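Long-range contacts in reticulocyte binding protein (Streptococcus agalactiae COH1, PDB 3FAW), which probably hydrolyses alpha-1,6-glucosidic linkages of pullulan and related branched glucans, as a pullulanase of group B Streptococcus: residues Val214-Ala225 / Asp235-Pro246; Phe536-Ile547 / Ile730-Ala738. All coordinates share one frame; numbering follows the deposited sequence.

Contact 1: residues Val214-Ala225 / Asp235-Pro246; sequences VKILDPYAKSLA and DIKTAKAAFVNP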
loop_
_atom_site.group_PDB
_atom_site.type_symbol
_atom_site.label_atom_id
_atom_site.label_comp_id
_atom_site.label_asym_id
_atom_site.label_seq_id
_atom_site.Cartn_x
_atom_site.Cartn_y
_atom_site.Cartn_z
ATOM N N VAL A 214 8.175 0.731 -30.934
ATOM C CA VAL A 214 8.318 1.323 -29.603
ATOM C C VAL A 214 9.217 0.473 -28.697
ATOM O O VAL A 214 9.226 -0.752 -28.794
ATOM C CB VAL A 214 6.934 1.566 -28.947
ATOM C CG1 VAL A 214 6.271 0.246 -28.538
ATOM C CG2 VAL A 214 7.067 2.515 -27.763
ATOM N N LYS A 215 9.977 1.139 -27.830
ATOM C CA LYS A 215 10.911 0.463 -26.923
ATOM C C LYS A 215 10.302 0.339 -25.530
ATOM O O LYS A 215 9.947 1.350 -24.909
ATOM C CB LYS A 215 12.250 1.207 -26.883
ATOM C CG LYS A 215 12.981 1.187 -28.230
ATOM C CD LYS A 215 14.224 2.071 -28.260
ATOM C CE LYS A 215 14.824 2.094 -29.667
ATOM N NZ LYS A 215 16.058 2.922 -29.774
ATOM N N ILE A 216 10.186 -0.899 -25.044
ATOM C CA ILE A 216 9.454 -1.185 -23.799
ATOM C C ILE A 216 10.324 -1.794 -22.691
ATOM O O ILE A 216 11.424 -2.291 -22.939
ATOM C CB ILE A 216 8.189 -2.081 -24.057
ATOM C CG1 ILE A 216 8.559 -3.513 -24.456
ATOM C CG2 ILE A 216 7.301 -1.453 -25.136
ATOM C CD1 ILE A 216 8.813 -4.450 -23.298
ATOM N N LEU A 217 9.803 -1.739 -21.467
ATOM C CA LEU A 217 10.486 -2.268 -20.284
ATOM C C LEU A 217 9.896 -3.623 -19.931
ATOM O O LEU A 217 8.691 -3.738 -19.725
ATOM C CB LEU A 217 10.330 -1.305 -19.097
ATOM C CG LEU A 217 10.735 -1.818 -17.708
ATOM C CD1 LEU A 217 12.165 -2.347 -17.719
ATOM C CD2 LEU A 217 10.575 -0.727 -16.640
ATOM N N ASP A 218 10.750 -4.643 -19.872
ATOM C CA ASP A 218 10.343 -5.985 -19.456
ATOM C C ASP A 218 9.597 -5.905 -18.116
ATOM O O ASP A 218 10.188 -5.531 -17.101
ATOM C CB ASP A 218 11.581 -6.882 -19.333
ATOM C CG ASP A 218 11.242 -8.345 -19.106
ATOM O OD1 ASP A 218 10.048 -8.691 -18.961
ATOM O OD2 ASP A 218 12.185 -9.163 -19.070
ATOM N N PRO A 219 8.288 -6.235 -18.108
ATOM C CA PRO A 219 7.552 -6.173 -16.841
ATOM C C PRO A 219 8.042 -7.153 -15.769
ATOM O O PRO A 219 7.828 -6.905 -14.591
ATOM C CB PRO A 219 6.095 -6.468 -17.243
ATOM C CG PRO A 219 6.147 -7.045 -18.587
ATOM C CD PRO A 219 7.432 -6.642 -19.236
ATOM N N TYR A 220 8.700 -8.237 -16.184
ATOM C CA TYR A 220 9.256 -9.239 -15.271
ATOM C C TYR A 220 10.739 -9.015 -14.963
ATOM O O TYR A 220 11.409 -9.914 -14.460
ATOM C CB TYR A 220 9.041 -10.648 -15.845
ATOM C CG TYR A 220 7.652 -11.171 -15.601
ATOM C CD1 TYR A 220 6.564 -10.633 -16.283
ATOM C CD2 TYR A 220 7.415 -12.186 -14.678
ATOM C CE1 TYR A 220 5.283 -11.092 -16.061
ATOM C CE2 TYR A 220 6.128 -12.655 -14.447
ATOM C CZ TYR A 220 5.067 -12.100 -15.146
ATOM O OH TYR A 220 3.786 -12.542 -14.947
ATOM N N ALA A 221 11.240 -7.816 -15.254
ATOM C CA ALA A 221 12.617 -7.431 -14.935
ATOM C C ALA A 221 12.896 -7.501 -13.428
ATOM O O ALA A 221 12.137 -6.951 -12.624
ATOM C CB ALA A 221 12.904 -6.016 -15.460
ATOM N N LYS A 222 13.985 -8.177 -13.060
ATOM C CA LYS A 222 14.355 -8.379 -11.658
ATOM C C LYS A 222 15.266 -7.276 -11.119
ATOM O O LYS A 222 15.451 -7.158 -9.908
ATOM C CB LYS A 222 15.027 -9.747 -11.476
ATOM C CG LYS A 222 14.186 -10.942 -11.951
ATOM C CD LYS A 222 12.834 -11.030 -11.240
ATOM C CE LYS A 222 12.023 -12.222 -11.719
ATOM N NZ LYS A 222 11.651 -12.107 -13.160
ATOM N N SER A 223 15.858 -6.494 -12.018
ATOM C CA SER A 223 16.565 -5.268 -11.640
ATOM C C SER A 223 16.644 -4.317 -12.836
ATOM O O SER A 223 16.160 -4.638 -13.928
ATOM C CB SER A 223 17.967 -5.568 -11.085
ATOM O OG SER A 223 18.496 -4.440 -10.390
ATOM N N LEU A 224 17.237 -3.145 -12.613
ATOM C CA LEU A 224 17.262 -2.075 -13.606
ATOM C C LEU A 224 18.572 -1.293 -13.575
ATOM O O LEU A 224 19.310 -1.335 -12.588
ATOM C CB LEU A 224 16.121 -1.082 -13.357
ATOM C CG LEU A 224 14.679 -1.579 -13.211
ATOM C CD1 LEU A 224 13.811 -0.465 -12.641
ATOM C CD2 LEU A 224 14.116 -2.079 -14.541
ATOM N N ALA A 225 18.838 -0.573 -14.663
ATOM C CA ALA A 225 19.912 0.418 -14.705
ATOM C C ALA A 225 19.534 1.609 -13.831
ATOM O O ALA A 225 18.349 1.880 -13.636
ATOM C CB ALA A 225 20.160 0.878 -16.135
ATOM N N ASP A 235 12.024 8.483 -27.695
ATOM C CA ASP A 235 12.502 7.167 -28.098
ATOM C C ASP A 235 12.593 6.200 -26.915
ATOM O O ASP A 235 12.040 5.101 -26.955
ATOM C CB ASP A 235 13.868 7.298 -28.765
ATOM C CG ASP A 235 14.395 5.976 -29.272
ATOM O OD1 ASP A 235 13.650 5.283 -29.995
ATOM O OD2 ASP A 235 15.555 5.636 -28.949
ATOM N N ILE A 236 13.314 6.610 -25.876
ATOM C CA ILE A 236 13.450 5.809 -24.661
ATOM C C ILE A 236 12.801 6.567 -23.501
ATOM O O ILE A 236 13.274 7.630 -23.105
ATOM C CB ILE A 236 14.931 5.500 -24.359
ATOM C CG1 ILE A 236 15.485 4.526 -25.407
ATOM C CG2 ILE A 236 15.084 4.915 -22.966
ATOM C CD1 ILE A 236 17.004 4.449 -25.444
ATOM N N LYS A 237 11.710 6.012 -22.974
ATOM C CA LYS A 237 10.895 6.689 -21.957
ATOM C C LYS A 237 10.632 5.817 -20.728
ATOM O O LYS A 237 9.669 6.033 -19.984
ATOM C CB LYS A 237 9.577 7.185 -22.574
ATOM C CG LYS A 237 8.909 6.243 -23.570
ATOM C CD LYS A 237 7.593 6.852 -24.072
ATOM C CE LYS A 237 7.131 6.246 -25.383
ATOM N NZ LYS A 237 6.683 4.835 -25.257
ATOM N N THR A 238 11.507 4.838 -20.521
ATOM C CA THR A 238 11.456 3.969 -19.357
ATOM C C THR A 238 12.874 3.692 -18.886
ATOM O O THR A 238 13.847 3.955 -19.599
ATOM C CB THR A 238 10.784 2.605 -19.673
ATOM O OG1 THR A 238 11.614 1.846 -20.566
ATOM C CG2 THR A 238 9.412 2.801 -20.291
ATOM N N ALA A 239 12.983 3.150 -17.681
ATOM C CA ALA A 239 14.243 2.590 -17.213
ATOM C C ALA A 239 14.562 1.367 -18.073
ATOM O O ALA A 239 13.693 0.854 -18.788
ATOM C CB ALA A 239 14.148 2.207 -15.739
ATOM N N LYS A 240 15.810 0.917 -18.016
ATOM C CA LYS A 240 16.232 -0.262 -18.754
ATOM C C LYS A 240 16.323 -1.449 -17.800
ATOM O O LYS A 240 16.787 -1.308 -16.665
ATOM C CB LYS A 240 17.582 -0.012 -19.434
ATOM C CG LYS A 240 17.590 1.159 -20.405
ATOM C CD LYS A 240 18.961 1.330 -21.054
ATOM C CE LYS A 240 19.033 2.587 -21.912
ATOM N NZ LYS A 240 19.121 3.835 -21.081
ATOM N N ALA A 241 15.872 -2.615 -18.254
ATOM C CA ALA A 241 15.974 -3.835 -17.447
ATOM C C ALA A 241 17.435 -4.270 -17.316
ATOM O O ALA A 241 18.286 -3.845 -18.095
ATOM C CB ALA A 241 15.137 -4.948 -18.052
ATOM N N ALA A 242 17.721 -5.105 -16.322
ATOM C CA ALA A 242 19.088 -5.579 -16.078
ATOM C C ALA A 242 19.114 -7.095 -15.970
ATOM O O ALA A 242 18.162 -7.705 -15.473
ATOM C CB ALA A 242 19.651 -4.954 -14.805
ATOM N N PHE A 243 20.206 -7.699 -16.436
ATOM C CA PHE A 243 20.409 -9.138 -16.285
ATOM C C PHE A 243 21.047 -9.409 -14.925
ATOM O O PHE A 243 22.194 -9.030 -14.691
ATOM C CB PHE A 243 21.289 -9.704 -17.409
ATOM C CG PHE A 243 20.701 -9.544 -18.788
ATOM C CD1 PHE A 243 19.447 -10.049 -19.087
ATOM C CD2 PHE A 243 21.415 -8.904 -19.792
ATOM C CE1 PHE A 243 18.907 -9.907 -20.356
ATOM C CE2 PHE A 243 20.877 -8.753 -21.066
ATOM C CZ PHE A 243 19.624 -9.258 -21.347
ATOM N N VAL A 244 20.284 -10.042 -14.033
ATOM C CA VAL A 244 20.761 -10.408 -12.698
ATOM C C VAL A 244 20.304 -11.808 -12.276
ATOM O O VAL A 244 19.374 -12.381 -12.857
ATOM C CB VAL A 244 20.297 -9.391 -11.616
ATOM C CG1 VAL A 244 20.981 -8.046 -11.810
ATOM C CG2 VAL A 244 18.770 -9.240 -11.623
ATOM N N ASN A 245 20.971 -12.336 -11.250
ATOM C CA ASN A 245 20.641 -13.627 -10.656
ATOM C C ASN A 245 20.359 -13.453 -9.155
ATOM O O ASN A 245 21.268 -13.594 -8.328
ATOM C CB ASN A 245 21.785 -14.623 -10.892
ATOM C CG ASN A 245 21.378 -16.069 -10.623
ATOM O OD1 ASN A 245 20.462 -16.340 -9.846
ATOM N ND2 ASN A 245 22.065 -17.005 -11.273
ATOM N N PRO A 246 19.098 -13.127 -8.802
ATOM C CA PRO A 246 18.680 -12.868 -7.419
ATOM C C PRO A 246 19.149 -13.901 -6.393
ATOM O O PRO A 246 19.607 -13.526 -5.312
ATOM C CB PRO A 246 17.150 -12.870 -7.519
ATOM C CG PRO A 246 16.883 -12.365 -8.884
ATOM C CD PRO A 246 17.968 -12.963 -9.739
HETATM O O HOH W 1 11.682 2.864 -23.105
HETATM O O HOH W 2 10.847 3.733 -28.951
HETATM O O HOH W 3 15.999 -9.332 -15.203
HETATM O O HOH W 4 17.199 2.604 -16.004
#
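Leu-224 and Ala-241 form a single backbone bridge, their CA atoms 4.4 Å apart, with a hydrogen bond on either side of it. Ala-225 N gives a fairly straight bond to Lys-240 O (3.0 Å, 161° at the hydrogen). The bond from Ala-242 N to Ser-223 O is more bent at 132°. Near the other end no direct backbone bond joins Lys-215 to Ile-236; one water links Lys-215 N with Asp-235 O, and another joins Lys-215 O to Lys-237 N and Thr-238 OG1. Strands 212-216 and 241-242 both pair with strand 202-209 in the antiparallel sheet of the carbohydrate-binding module 48 domain. The intervening loop turns at Asp-218, whose OD1 accepts from Tyr-220 N in an Asx turn, and reaches helices 367-381 and 432-449. Apolar side chains meet in the middle: Ala-241 CB lies 3.6 Å from Ala-221 CB. Leu-217 CD1 approaches the same methyl, 4.0 Å from Ala-241 CB. Val-244 CG2 lies against both Lys-222 CB and Ser-223 CB. Extended beyond CG, Lys-215 carries NZ to the syn lone pair of Asp-235 OD2 (2.9 Å), a salt bridge at the exposed end. Lys-237 NZ passes 3.4 Å from Val-214 CG2, crosswise to that side chain, and pairs with Asp-403.

Contact 2: residues Phe536-Ile547 / Ile730-Ala738; sequences FITGGPQSLQGI and IKEKDLVIA
A short antiparallel pair joins Gln-542 and Ser-543 to Asp-734 and Lys-733, and its strand 542-543 runs straight into helix 544-551. Gln-542 N gives to Asp-734 O at 3.1 Å, and Asp-734 N to Gln-542 O at 2.9 Å. Leu-544 N, in the first turn of the helix, then gives a bond to Glu-732 O at 3.2 Å, and a water joins that oxygen to Ser-543 OG and Gln-545 N. Leu-544 puts CD1 against Ile-730 CG2 at a tight 3.4 Å, and both its methyls approach Val-736 O. Ile-737 sits between several groups: its CD1 meets Ile-547 CG2 at 3.6 Å and also lies near Leu-544 O, and its CG2 meets CZ of Phe-536, whose ring edge faces Ile-737 N in plane. With CG anti to its own carbonyl carbon (chi1 -64°), Leu-735 bends back to lay CD2 on Gly-540 and Pro-541. The Asp-734 carboxylate spends both anti lone pairs on its own segment, OD2 on Lys-731 N (2.8 Å) and OD1 on Leu-735 N; OD1 also pairs with Arg-760, which helps to fix its rotation. Such docking of a C-terminal beta domain against the TIM barrel is typical of alpha-amylase-family enzymes.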
loop_
_atom_site.group_PDB
_atom_site.type_symbol
_atom_site.label_atom_id
_atom_site.label_comp_id
_atom_site.label_asym_id
_atom_site.label_seq_id
_atom_site.Cartn_x
_atom_site.Cartn_y
_atom_site.Cartn_z
ATOM N N PHE A 536 -13.088 12.234 19.659
ATOM C CA PHE A 536 -12.988 11.717 21.033
ATOM C C PHE A 536 -11.817 12.285 21.848
ATOM O O PHE A 536 -12.017 12.732 22.974
ATOM C CB PHE A 536 -12.922 10.188 21.051
ATOM C CG PHE A 536 -13.176 9.591 22.411
ATOM C CD1 PHE A 536 -14.470 9.495 22.908
ATOM C CD2 PHE A 536 -12.126 9.130 23.194
ATOM C CE1 PHE A 536 -14.714 8.952 24.160
ATOM C CE2 PHE A 536 -12.362 8.580 24.452
ATOM C CZ PHE A 536 -13.655 8.495 24.937
ATOM N N ILE A 537 -10.606 12.259 21.291
ATOM C CA ILE A 537 -9.421 12.747 22.010
ATOM C C ILE A 537 -9.115 14.234 21.760
ATOM O O ILE A 537 -8.103 14.736 22.248
ATOM C CB ILE A 537 -8.153 11.888 21.713
ATOM C CG1 ILE A 537 -7.583 12.177 20.313
ATOM C CG2 ILE A 537 -8.461 10.401 21.907
ATOM C CD1 ILE A 537 -6.422 11.269 19.909
ATOM N N THR A 538 -9.981 14.926 21.018
ATOM C CA THR A 538 -9.779 16.342 20.683
ATOM C C THR A 538 -10.999 17.215 21.026
ATOM O O THR A 538 -11.258 18.228 20.367
ATOM C CB THR A 538 -9.414 16.517 19.190
ATOM O OG1 THR A 538 -10.399 15.873 18.375
ATOM C CG2 THR A 538 -8.040 15.916 18.899
ATOM N N GLY A 539 -11.741 16.812 22.056
ATOM C CA GLY A 539 -12.817 17.639 22.617
ATOM C C GLY A 539 -14.192 17.554 21.969
ATOM O O GLY A 539 -15.062 18.364 22.276
ATOM N N GLY A 540 -14.401 16.579 21.087
ATOM C CA GLY A 540 -15.708 16.385 20.448
ATOM C C GLY A 540 -16.399 15.121 20.943
ATOM O O GLY A 540 -15.951 14.019 20.623
ATOM N N PRO A 541 -17.493 15.262 21.722
ATOM C CA PRO A 541 -18.188 14.081 22.251
ATOM C C PRO A 541 -18.659 13.091 21.176
ATOM O O PRO A 541 -19.223 13.494 20.163
ATOM C CB PRO A 541 -19.385 14.684 22.996
ATOM C CG PRO A 541 -18.969 16.058 23.334
ATOM C CD PRO A 541 -18.128 16.510 22.184
ATOM N N GLN A 542 -18.411 11.806 21.407
ATOM C CA GLN A 542 -18.800 10.749 20.472
ATOM C C GLN A 542 -19.720 9.758 21.173
ATOM O O GLN A 542 -19.637 9.586 22.387
ATOM C CB GLN A 542 -17.563 10.014 19.946
ATOM C CG GLN A 542 -16.517 10.907 19.271
ATOM C CD GLN A 542 -17.000 11.524 17.968
ATOM O OE1 GLN A 542 -17.039 12.748 17.823
ATOM N NE2 GLN A 542 -17.373 10.679 17.014
ATOM N N SER A 543 -20.596 9.110 20.408
ATOM C CA SER A 543 -21.428 8.031 20.940
ATOM C C SER A 543 -20.520 6.916 21.466
ATOM O O SER A 543 -19.687 6.392 20.729
ATOM C CB SER A 543 -22.369 7.485 19.864
ATOM O OG SER A 543 -23.159 6.419 20.364
ATOM N N LEU A 544 -20.674 6.572 22.741
ATOM C CA LEU A 544 -19.777 5.612 23.392
ATOM C C LEU A 544 -19.998 4.177 22.918
ATOM O O LEU A 544 -19.082 3.361 22.974
ATOM C CB LEU A 544 -19.925 5.681 24.914
ATOM C CG LEU A 544 -19.679 7.054 25.554
ATOM C CD1 LEU A 544 -19.755 6.938 27.059
ATOM C CD2 LEU A 544 -18.339 7.648 25.119
ATOM N N GLN A 545 -21.205 3.866 22.457
ATOM C CA GLN A 545 -21.491 2.531 21.922
ATOM C C GLN A 545 -20.680 2.288 20.645
ATOM O O GLN A 545 -20.083 1.228 20.474
ATOM C CB GLN A 545 -22.991 2.362 21.657
ATOM C CG GLN A 545 -23.451 0.907 21.541
ATOM C CD GLN A 545 -23.227 0.095 22.816
ATOM O OE1 GLN A 545 -22.968 -1.198 22.651
ATOM N NE2 GLN A 545 -23.283 0.625 23.927
ATOM N N GLY A 546 -20.655 3.289 19.768
ATOM C CA GLY A 546 -19.862 3.240 18.540
ATOM C C GLY A 546 -18.372 3.124 18.807
ATOM O O GLY A 546 -17.687 2.341 18.153
ATOM N N ILE A 547 -17.879 3.912 19.764
ATOM C CA ILE A 547 -16.487 3.832 20.221
ATOM C C ILE A 547 -16.206 2.435 20.775
ATOM O O ILE A 547 -15.211 1.808 20.410
ATOM C CB ILE A 547 -16.163 4.891 21.323
ATOM C CG1 ILE A 547 -16.359 6.323 20.809
ATOM C CG2 ILE A 547 -14.717 4.756 21.824
ATOM C CD1 ILE A 547 -15.357 6.743 19.764
ATOM N N ILE A 730 -22.188 9.660 32.947
ATOM C CA ILE A 730 -21.923 9.279 31.558
ATOM C C ILE A 730 -23.145 9.537 30.669
ATOM O O ILE A 730 -24.252 9.085 30.976
ATOM C CB ILE A 730 -21.514 7.787 31.464
ATOM C CG1 ILE A 730 -20.143 7.568 32.112
ATOM C CG2 ILE A 730 -21.486 7.309 30.018
ATOM C CD1 ILE A 730 -18.992 8.251 31.381
ATOM N N LYS A 731 -22.940 10.273 29.578
ATOM C CA LYS A 731 -24.017 10.588 28.638
ATOM C C LYS A 731 -23.859 9.756 27.366
ATOM O O LYS A 731 -22.825 9.112 27.171
ATOM C CB LYS A 731 -24.029 12.084 28.312
ATOM C CG LYS A 731 -24.085 13.006 29.537
ATOM C CD LYS A 731 -25.310 12.747 30.410
ATOM C CE LYS A 731 -25.347 13.665 31.631
ATOM N NZ LYS A 731 -26.624 13.529 32.396
ATOM N N GLU A 732 -24.884 9.761 26.514
ATOM C CA GLU A 732 -24.883 8.932 25.297
ATOM C C GLU A 732 -23.715 9.302 24.377
ATOM O O GLU A 732 -23.018 8.421 23.880
ATOM C CB GLU A 732 -26.217 9.024 24.544
ATOM C CG GLU A 732 -26.392 7.933 23.489
ATOM C CD GLU A 732 -27.791 7.885 22.889
ATOM O OE1 GLU A 732 -28.533 8.886 22.984
ATOM O OE2 GLU A 732 -28.146 6.834 22.310
ATOM N N LYS A 733 -23.514 10.602 24.165
ATOM C CA LYS A 733 -22.301 11.113 23.523
ATOM C C LYS A 733 -21.407 11.700 24.607
ATOM O O LYS A 733 -21.845 12.568 25.364
ATOM C CB LYS A 733 -22.634 12.188 22.487
ATOM C CG LYS A 733 -23.413 11.677 21.283
ATOM C CD LYS A 733 -23.620 12.784 20.263
ATOM C CE LYS A 733 -24.272 12.266 18.997
ATOM N NZ LYS A 733 -24.420 13.341 17.975
ATOM N N ASP A 734 -20.169 11.228 24.705
ATOM C CA ASP A 734 -19.285 11.684 25.782
ATOM C C ASP A 734 -17.803 11.659 25.397
ATOM O O ASP A 734 -17.452 11.293 24.270
ATOM C CB ASP A 734 -19.535 10.851 27.049
ATOM C CG ASP A 734 -19.585 11.701 28.307
ATOM O OD1 ASP A 734 -18.760 12.633 28.420
ATOM O OD2 ASP A 734 -20.444 11.431 29.182
ATOM N N LEU A 735 -16.956 12.087 26.340
ATOM C CA LEU A 735 -15.499 12.174 26.159
ATOM C C LEU A 735 -14.718 11.293 27.139
ATOM O O LEU A 735 -13.493 11.369 27.206
ATOM C CB LEU A 735 -15.037 13.626 26.331
ATOM C CG LEU A 735 -15.556 14.648 25.319
ATOM C CD1 LEU A 735 -15.247 16.057 25.794
ATOM C CD2 LEU A 735 -14.959 14.399 23.944
ATOM N N VAL A 736 -15.425 10.469 27.906
ATOM C CA VAL A 736 -14.781 9.477 28.773
ATOM C C VAL A 736 -15.346 8.098 28.449
ATOM O O VAL A 736 -16.529 7.963 28.134
ATOM C CB VAL A 736 -14.963 9.807 30.284
ATOM C CG1 VAL A 736 -16.406 10.105 30.600
ATOM C CG2 VAL A 736 -14.438 8.659 31.166
ATOM N N ILE A 737 -14.490 7.083 28.500
ATOM C CA ILE A 737 -14.917 5.702 28.282
ATOM C C ILE A 737 -14.054 4.740 29.098
ATOM O O ILE A 737 -12.878 4.998 29.348
ATOM C CB ILE A 737 -14.885 5.317 26.768
ATOM C CG1 ILE A 737 -15.698 4.042 26.513
ATOM C CG2 ILE A 737 -13.449 5.146 26.265
ATOM C CD1 ILE A 737 -15.940 3.766 25.046
ATOM N N ALA A 738 -14.659 3.638 29.525
ATOM C CA ALA A 738 -13.935 2.590 30.247
ATOM C C ALA A 738 -14.449 1.222 29.827
ATOM O O ALA A 738 -15.652 1.037 29.654
ATOM C CB ALA A 738 -14.083 2.772 31.749
HETATM O O HOH W 5 -23.717 5.659 22.939
#

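Contacts 1 and 2 lie on opposite sides of the chain's centre, about 23 and 31 Å from it. Their own centres are about 54 Å apart and their nearest atoms about 40 Å, so they do not touch. Both nonetheless involve the TIM barrel: residues 214-225 and 235-246 join the module 48 sheet to barrel helix 367-381, whereas residues 536-547 and 730-738 join the C-terminal beta sheet to the chain between barrel strands 513-516 and 566-568. Contact 1 is mostly buried and spans neighbouring sequence; contact 2 is partly exposed and closes a separation of 183 residues. A calcium ion lies about 7 Å from the Ala-225 side chain in contact 1.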